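Local atomic coordinates of ABC transporter periplasmic substrate-binding protein (Desulfovibrio alaskensis, PDB entry 5MY5), a protein that binds tungstate selectively as the periplasmic component of an ABC transporter, and probably delivers it to the membrane permease for uptake. Residues D106-P112 with G188-R194; V119-V124 with L213-I219. The protein carries 2 engineered substitutions. All coordinates share one frame. Residues are numbered along the deposited sequence.

Interaction 1: D106-P112 with G188-R194; sequences DFVIIGP and GYTMTDR
Residues 106-112, all extended, end the long strand 100-112 and run antiparallel to strand 189-193, the short axes 4.6 Å apart at 153°. Asp106 (chi1 p) turns its carboxylate to Arg194, the first residue of helix 194-203: Arg194 NE donates to OD1 at 2.7 Å and Arg194 NH2 to OD2 at 2.9 Å, a two-pronged salt bridge, while Arg194 N reaches Asp106 O at 3.1 Å. Phe107 (chi1 m) forms a non-hydrogen-bonded pair with Asp193, Phe107 CA to Asp193 CA 4.2 Å. The Phe107 ring meets Met191 in a Met-aromatic contact, Met191 SD lying 5.0 Å from its centroid, obliquely, with Met191 CE 3.7 Å from Phe107 CD1. Asp193, last of the strand, is the N-cap of helix 194-203, its OD1 hydrogen-bonded to Thr196 OG1. Val108 and Thr192 are a hydrogen-bonded pair, both N-to-O bonds (Val108 N to Thr192 O, Thr192 N to Val108 O) 2.9 Å long; Val108 CG1 also lies over the Arg194 guanidinium, 3.5 Å from NH2. This pairing belongs to the mixed sheet of one lobe of a two-lobed periplasmic binding protein; helix 146-155 packs on Phe107 and Met191, helix 176-186 reaches Thr190 and Thr192, and Ile109 meets Val214 of strand 210-214. Ile109 faces Met191 (CG1 to Met191 CB 4.3 Å) in a non-hydrogen-bonded pair. Ile110 (chi1 p) pairs with Thr190 through Ile110 N to Thr190 O, 2.9 Å, and Thr190 N to Ile110 O, 3.0 Å. At Gly111 a side chain would strike the Tyr189 ring, whose CD2 is 3.9 Å from Gly111 CA. Pro112 CD ends 3.3 Å from Gly188 O.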
loop_
_atom_site.group_PDB
_atom_site.type_symbol
_atom_site.label_atom_id
_atom_site.label_comp_id
_atom_site.label_asym_id
_atom_site.label_seq_id
_atom_site.Cartn_x
_atom_site.Cartn_y
_atom_site.Cartn_z
ATOM N N ASP A 106 1.592 -5.509 1.360
ATOM C CA ASP A 106 2.970 -5.565 0.943
ATOM C C ASP A 106 3.139 -5.523 -0.544
ATOM O O ASP A 106 2.249 -5.680 -1.317
ATOM C CB ASP A 106 3.714 -6.760 1.559
ATOM C CG ASP A 106 3.237 -8.102 1.031
ATOM O OD1 ASP A 106 2.129 -8.251 0.454
ATOM O OD2 ASP A 106 3.972 -9.114 1.260
ATOM N N PHE A 107 4.395 -5.305 -0.918
ATOM C CA PHE A 107 4.842 -5.324 -2.282
ATOM C C PHE A 107 5.672 -6.564 -2.549
ATOM O O PHE A 107 6.257 -7.040 -1.649
ATOM C CB PHE A 107 5.681 -4.038 -2.591
ATOM C CG PHE A 107 4.862 -2.760 -2.545
ATOM C CD1 PHE A 107 4.212 -2.333 -3.620
ATOM C CD2 PHE A 107 4.857 -2.006 -1.353
ATOM C CE1 PHE A 107 3.434 -1.117 -3.553
ATOM C CE2 PHE A 107 4.159 -0.796 -1.298
ATOM C CZ PHE A 107 3.428 -0.415 -2.375
ATOM N N VAL A 108 5.756 -6.960 -3.793
ATOM C CA VAL A 108 6.548 -8.159 -4.235
ATOM C C VAL A 108 7.288 -7.851 -5.517
ATOM O O VAL A 108 6.873 -6.980 -6.317
ATOM C CB VAL A 108 5.649 -9.398 -4.353
ATOM C CG1 VAL A 108 4.987 -9.787 -2.982
ATOM C CG2 VAL A 108 4.646 -9.217 -5.354
ATOM N N ILE A 109 8.398 -8.567 -5.752
ATOM C CA ILE A 109 9.021 -8.527 -7.091
ATOM C C ILE A 109 8.647 -9.782 -7.835
ATOM O O ILE A 109 8.783 -10.889 -7.253
ATOM C CB ILE A 109 10.541 -8.334 -6.951
ATOM C CG1 ILE A 109 10.797 -6.995 -6.190
ATOM C CG2 ILE A 109 11.161 -8.405 -8.318
ATOM C CD1 ILE A 109 12.200 -6.896 -5.772
ATOM N N ILE A 110 8.221 -9.635 -9.051
ATOM C CA ILE A 110 7.745 -10.742 -9.917
ATOM C C ILE A 110 8.628 -10.790 -11.125
ATOM O O ILE A 110 9.330 -9.814 -11.473
ATOM C CB ILE A 110 6.280 -10.664 -10.252
ATOM C CG1 ILE A 110 5.992 -9.532 -11.245
ATOM C CG2 ILE A 110 5.502 -10.515 -8.983
ATOM C CD1 ILE A 110 4.580 -9.344 -11.661
ATOM N N GLY A 111 8.660 -11.962 -11.765
ATOM C CA GLY A 111 9.449 -12.138 -12.979
ATOM C C GLY A 111 9.089 -13.448 -13.639
ATOM O O GLY A 111 8.262 -14.230 -13.064
ATOM N N PRO A 112 9.719 -13.762 -14.803
ATOM C CA PRO A 112 9.451 -15.019 -15.408
ATOM C C PRO A 112 9.696 -16.199 -14.489
ATOM O O PRO A 112 10.629 -16.226 -13.685
ATOM C CB PRO A 112 10.349 -15.018 -16.669
ATOM C CG PRO A 112 10.649 -13.602 -16.910
ATOM C CD PRO A 112 10.706 -12.991 -15.564
ATOM N N GLY A 188 10.690 -9.673 -18.213
ATOM C CA GLY A 188 11.309 -8.796 -17.269
ATOM C C GLY A 188 10.801 -8.970 -15.882
ATOM O O GLY A 188 9.851 -9.757 -15.666
ATOM N N TYR A 189 11.494 -8.345 -14.956
ATOM C CA TYR A 189 11.141 -8.272 -13.558
ATOM C C TYR A 189 10.369 -6.979 -13.305
ATOM O O TYR A 189 10.621 -5.985 -13.949
ATOM C CB TYR A 189 12.378 -8.312 -12.713
ATOM C CG TYR A 189 13.101 -9.666 -12.800
ATOM C CD1 TYR A 189 13.949 -9.929 -13.829
ATOM C CD2 TYR A 189 12.864 -10.626 -11.874
ATOM C CE1 TYR A 189 14.578 -11.145 -13.928
ATOM C CE2 TYR A 189 13.558 -11.851 -11.939
ATOM C CZ TYR A 189 14.319 -12.105 -13.022
ATOM O OH TYR A 189 15.056 -13.330 -13.037
ATOM N N THR A 190 9.537 -6.951 -12.265
ATOM C CA THR A 190 8.870 -5.672 -11.896
ATOM C C THR A 190 8.474 -5.797 -10.410
ATOM O O THR A 190 8.222 -6.892 -9.880
ATOM C CB THR A 190 7.716 -5.335 -12.824
ATOM O OG1 THR A 190 7.312 -3.973 -12.560
ATOM C CG2 THR A 190 6.528 -6.183 -12.628
ATOM N N MET A 191 8.353 -4.657 -9.746
ATOM C CA MET A 191 7.799 -4.582 -8.391
ATOM C C MET A 191 6.311 -4.182 -8.541
ATOM O O MET A 191 5.977 -3.199 -9.253
ATOM C CB MET A 191 8.545 -3.585 -7.512
ATOM C CG MET A 191 8.109 -3.583 -6.072
ATOM S SD MET A 191 8.281 -2.028 -5.207
ATOM C CE MET A 191 6.894 -1.144 -5.922
ATOM N N THR A 192 5.465 -4.929 -7.804
ATOM C CA THR A 192 3.996 -4.674 -7.772
ATOM C C THR A 192 3.462 -4.777 -6.421
ATOM O O THR A 192 4.029 -5.417 -5.571
ATOM C CB THR A 192 3.274 -5.636 -8.696
ATOM O OG1 THR A 192 1.858 -5.351 -8.748
ATOM C CG2 THR A 192 3.474 -7.041 -8.341
ATOM N N ASP A 193 2.340 -4.055 -6.155
ATOM C CA ASP A 193 1.626 -4.392 -4.902
ATOM C C ASP A 193 1.078 -5.859 -5.126
ATOM O O ASP A 193 0.746 -6.219 -6.222
ATOM C CB ASP A 193 0.457 -3.403 -4.643
ATOM C CG ASP A 193 -0.491 -3.391 -5.779
ATOM O OD1 ASP A 193 -0.212 -3.004 -6.946
ATOM O OD2 ASP A 193 -1.617 -3.856 -5.523
ATOM N N ARG A 194 0.962 -6.543 -3.981
ATOM C CA ARG A 194 0.411 -7.924 -4.011
ATOM C C ARG A 194 -0.988 -7.973 -4.517
ATOM O O ARG A 194 -1.309 -8.894 -5.291
ATOM C CB ARG A 194 0.481 -8.579 -2.689
ATOM C CG ARG A 194 0.134 -10.101 -2.715
ATOM C CD ARG A 194 0.225 -10.659 -1.297
ATOM N NE ARG A 194 1.562 -10.676 -0.699
ATOM C CZ ARG A 194 2.448 -11.660 -0.876
ATOM N NH1 ARG A 194 2.198 -12.699 -1.660
ATOM N NH2 ARG A 194 3.634 -11.564 -0.263
#

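Interaction 2: V119-V124 with L213-I219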
loop_
_atom_site.group_PDB
_atom_site.type_symbol
_atom_site.label_atom_id
_atom_site.label_comp_id
_atom_site.label_asym_id
_atom_site.label_seq_id
_atom_site.Cartn_x
_atom_site.Cartn_y
_atom_site.Cartn_z
ATOM N N VAL A 119 16.973 -14.769 -9.164
ATOM C CA VAL A 119 16.769 -14.067 -7.896
ATOM C C VAL A 119 15.770 -14.677 -6.883
ATOM O O VAL A 119 15.619 -14.142 -5.789
ATOM C CB VAL A 119 16.322 -12.603 -8.147
ATOM C CG1 VAL A 119 17.331 -11.949 -9.067
ATOM C CG2 VAL A 119 14.904 -12.525 -8.679
ATOM N N LYS A 120 15.075 -15.753 -7.242
ATOM C CA LYS A 120 14.073 -16.325 -6.329
ATOM C C LYS A 120 14.645 -16.575 -4.967
ATOM O O LYS A 120 15.712 -17.171 -4.825
ATOM C CB LYS A 120 13.467 -17.572 -6.934
ATOM C CG LYS A 120 12.230 -18.107 -6.207
ATOM C CD LYS A 120 11.801 -19.383 -6.928
ATOM C CE LYS A 120 10.713 -20.144 -6.201
ATOM N NZ LYS A 120 9.366 -19.728 -6.638
ATOM N N GLY A 121 13.928 -16.071 -3.952
ATOM C CA GLY A 121 14.273 -16.289 -2.564
ATOM C C GLY A 121 15.421 -15.445 -2.064
ATOM O O GLY A 121 15.883 -15.600 -0.894
ATOM N N MET A 122 15.899 -14.497 -2.902
ATOM C CA MET A 122 16.892 -13.574 -2.396
ATOM C C MET A 122 16.204 -12.471 -1.593
ATOM O O MET A 122 15.004 -12.310 -1.709
ATOM C CB MET A 122 17.641 -12.913 -3.577
ATOM C CG MET A 122 18.674 -13.798 -4.253
ATOM S SD MET A 122 19.547 -12.861 -5.554
ATOM C CE MET A 122 20.898 -13.974 -6.015
ATOM N N THR A 123 16.954 -11.748 -0.802
ATOM C CA THR A 123 16.484 -10.483 -0.264
ATOM C C THR A 123 16.283 -9.459 -1.396
ATOM O O THR A 123 16.806 -9.590 -2.500
ATOM C CB THR A 123 17.483 -9.873 0.673
ATOM O OG1 THR A 123 18.645 -9.528 -0.078
ATOM C CG2 THR A 123 17.875 -10.875 1.816
ATOM N N VAL A 124 15.479 -8.464 -1.128
ATOM C CA VAL A 124 15.291 -7.336 -2.115
ATOM C C VAL A 124 16.591 -6.713 -2.547
ATOM O O VAL A 124 16.850 -6.584 -3.762
ATOM C CB VAL A 124 14.387 -6.216 -1.503
ATOM C CG1 VAL A 124 14.427 -4.895 -2.296
ATOM C CG2 VAL A 124 12.992 -6.731 -1.483
ATOM N N LEU A 213 8.704 -13.808 -7.067
ATOM C CA LEU A 213 10.074 -14.267 -6.854
ATOM C C LEU A 213 10.754 -13.694 -5.665
ATOM O O LEU A 213 11.642 -14.315 -5.111
ATOM C CB LEU A 213 10.860 -14.054 -8.149
ATOM C CG LEU A 213 10.455 -14.731 -9.417
ATOM C CD1 LEU A 213 11.182 -14.304 -10.684
ATOM C CD2 LEU A 213 10.614 -16.271 -9.191
ATOM N N VAL A 214 10.361 -12.502 -5.184
ATOM C CA VAL A 214 10.943 -11.956 -4.004
ATOM C C VAL A 214 9.785 -11.390 -3.156
ATOM O O VAL A 214 9.032 -10.616 -3.700
ATOM C CB VAL A 214 11.915 -10.791 -4.369
ATOM C CG1 VAL A 214 12.524 -10.168 -3.158
ATOM C CG2 VAL A 214 12.966 -11.261 -5.392
ATOM N N GLU A 215 9.701 -11.777 -1.875
ATOM C CA GLU A 215 8.590 -11.379 -0.972
ATOM C C GLU A 215 9.025 -11.584 0.446
ATOM O O GLU A 215 9.968 -12.372 0.697
ATOM C CB GLU A 215 7.288 -12.169 -1.319
ATOM C CG GLU A 215 7.340 -13.672 -0.931
ATOM C CD GLU A 215 6.059 -14.426 -1.231
ATOM O OE1 GLU A 215 4.954 -13.861 -1.153
ATOM O OE2 GLU A 215 6.129 -15.626 -1.580
ATOM N N GLY A 216 8.402 -10.911 1.398
ATOM C CA GLY A 216 8.580 -11.089 2.801
ATOM C C GLY A 216 9.514 -10.177 3.474
ATOM O O GLY A 216 9.484 -9.994 4.702
ATOM N N ASP A 217 10.341 -9.490 2.677
ATOM C CA ASP A 217 11.296 -8.620 3.220
ATOM C C ASP A 217 10.605 -7.449 3.938
ATOM O O ASP A 217 9.656 -6.894 3.376
ATOM C CB ASP A 217 12.185 -8.051 2.112
ATOM C CG ASP A 217 12.735 -9.083 1.221
ATOM O OD1 ASP A 217 12.009 -9.718 0.428
ATOM O OD2 ASP A 217 13.982 -9.151 1.270
ATOM N N LYS A 218 11.076 -7.017 5.092
ATOM C CA LYS A 218 10.390 -5.935 5.846
ATOM C C LYS A 218 10.310 -4.621 5.051
ATOM O O LYS A 218 9.343 -3.854 5.183
ATOM C CB LYS A 218 11.128 -5.665 7.180
ATOM C CG LYS A 218 10.592 -4.522 8.054
ATOM C CD LYS A 218 11.596 -3.984 9.091
ATOM C CE LYS A 218 11.615 -4.742 10.410
ATOM N NZ LYS A 218 10.283 -4.920 11.070
ATOM N N ILE A 219 11.300 -4.328 4.217
ATOM C CA ILE A 219 11.292 -3.134 3.402
ATOM C C ILE A 219 10.127 -3.115 2.419
ATOM O O ILE A 219 9.781 -2.024 1.913
ATOM C CB ILE A 219 12.643 -2.948 2.635
ATOM C CG1 ILE A 219 12.800 -1.530 2.092
ATOM C CG2 ILE A 219 12.794 -3.949 1.526
ATOM C CD1 ILE A 219 14.204 -1.296 1.523
HETATM O O HOH W 1 12.740 -12.501 -0.579
#
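A beta turn and the start of helix 124-133 that follows it meet the bulged end of strand 210-214 and its loop in this partly buried contact, at the border of the sheet of one lobe. Val119 to Met122 make a type II beta turn, closed by Met122 N to Val119 O at 2.9 Å; Gly121 takes its third position with positive phi. From this turn Gly121 N donates to Leu213 O at 3.1 Å, and Lys120 CA approaches the same oxygen at 3.4 Å in a CA-H...O contact. Leu213 and Val214 form a classic beta bulge opposite Ile109 of strand 100-112. Apolar packing adjoins these polar links: Val119 CG2 lies 4.0 Å from Val214 CG2, and Val124 CG2 touches Val214 CG1 at 3.9 Å and Ile219 CG2 at 4.1 Å. Helix 124-133 lends Ala127 to the same cluster, beside Val119 and Val214.

Beyond the bulge the chain turns at Gly216, whose positive phi suits a residue without a side chain, and brings Asp217 to the start of the helix. Asp217 OD2 accepts from Val124 N at 2.9 Å. Thr123 is the N-cap, its OG1 bonded to Ala126 N. A water lies 3.0 Å from Asp217 OD1 and 2.5 Å from Met122 O, bridging the two segments; Glu215 N binds it weakly at 3.4 Å. The first turn of the helix thus has its amides met from two sources: Thr123 caps Ala126 locally, three residues on, whereas Asp217 brings a carboxylate from a segment distant in sequence to Val124, a negative charge placed favourably at the positive end of the helix dipole.

Interactions 1 and 2 have centres 10 Å apart and share one sheet: strand 100-112 pairs with 189-193 in interaction 1 and with 210-214, which enters interaction 2. The segments alternate along the chain. Ile109 O lies 2.9 Å from Leu213 N, probably hydrogen-bonded, and Gly111 CA packs 3.6 Å from Leu213 CD1. Tyr189 CE2 meets Val119 CG2 at 3.6 Å. Arg194, already paired with Asp106, has a second acid in Glu215, with NH2 to OE1 at 2.8 Å. The bound sodium ion is about 14 Å from the Tyr189 side chain, so not part of interaction 1; the model holds no tungstate against which to place either contact.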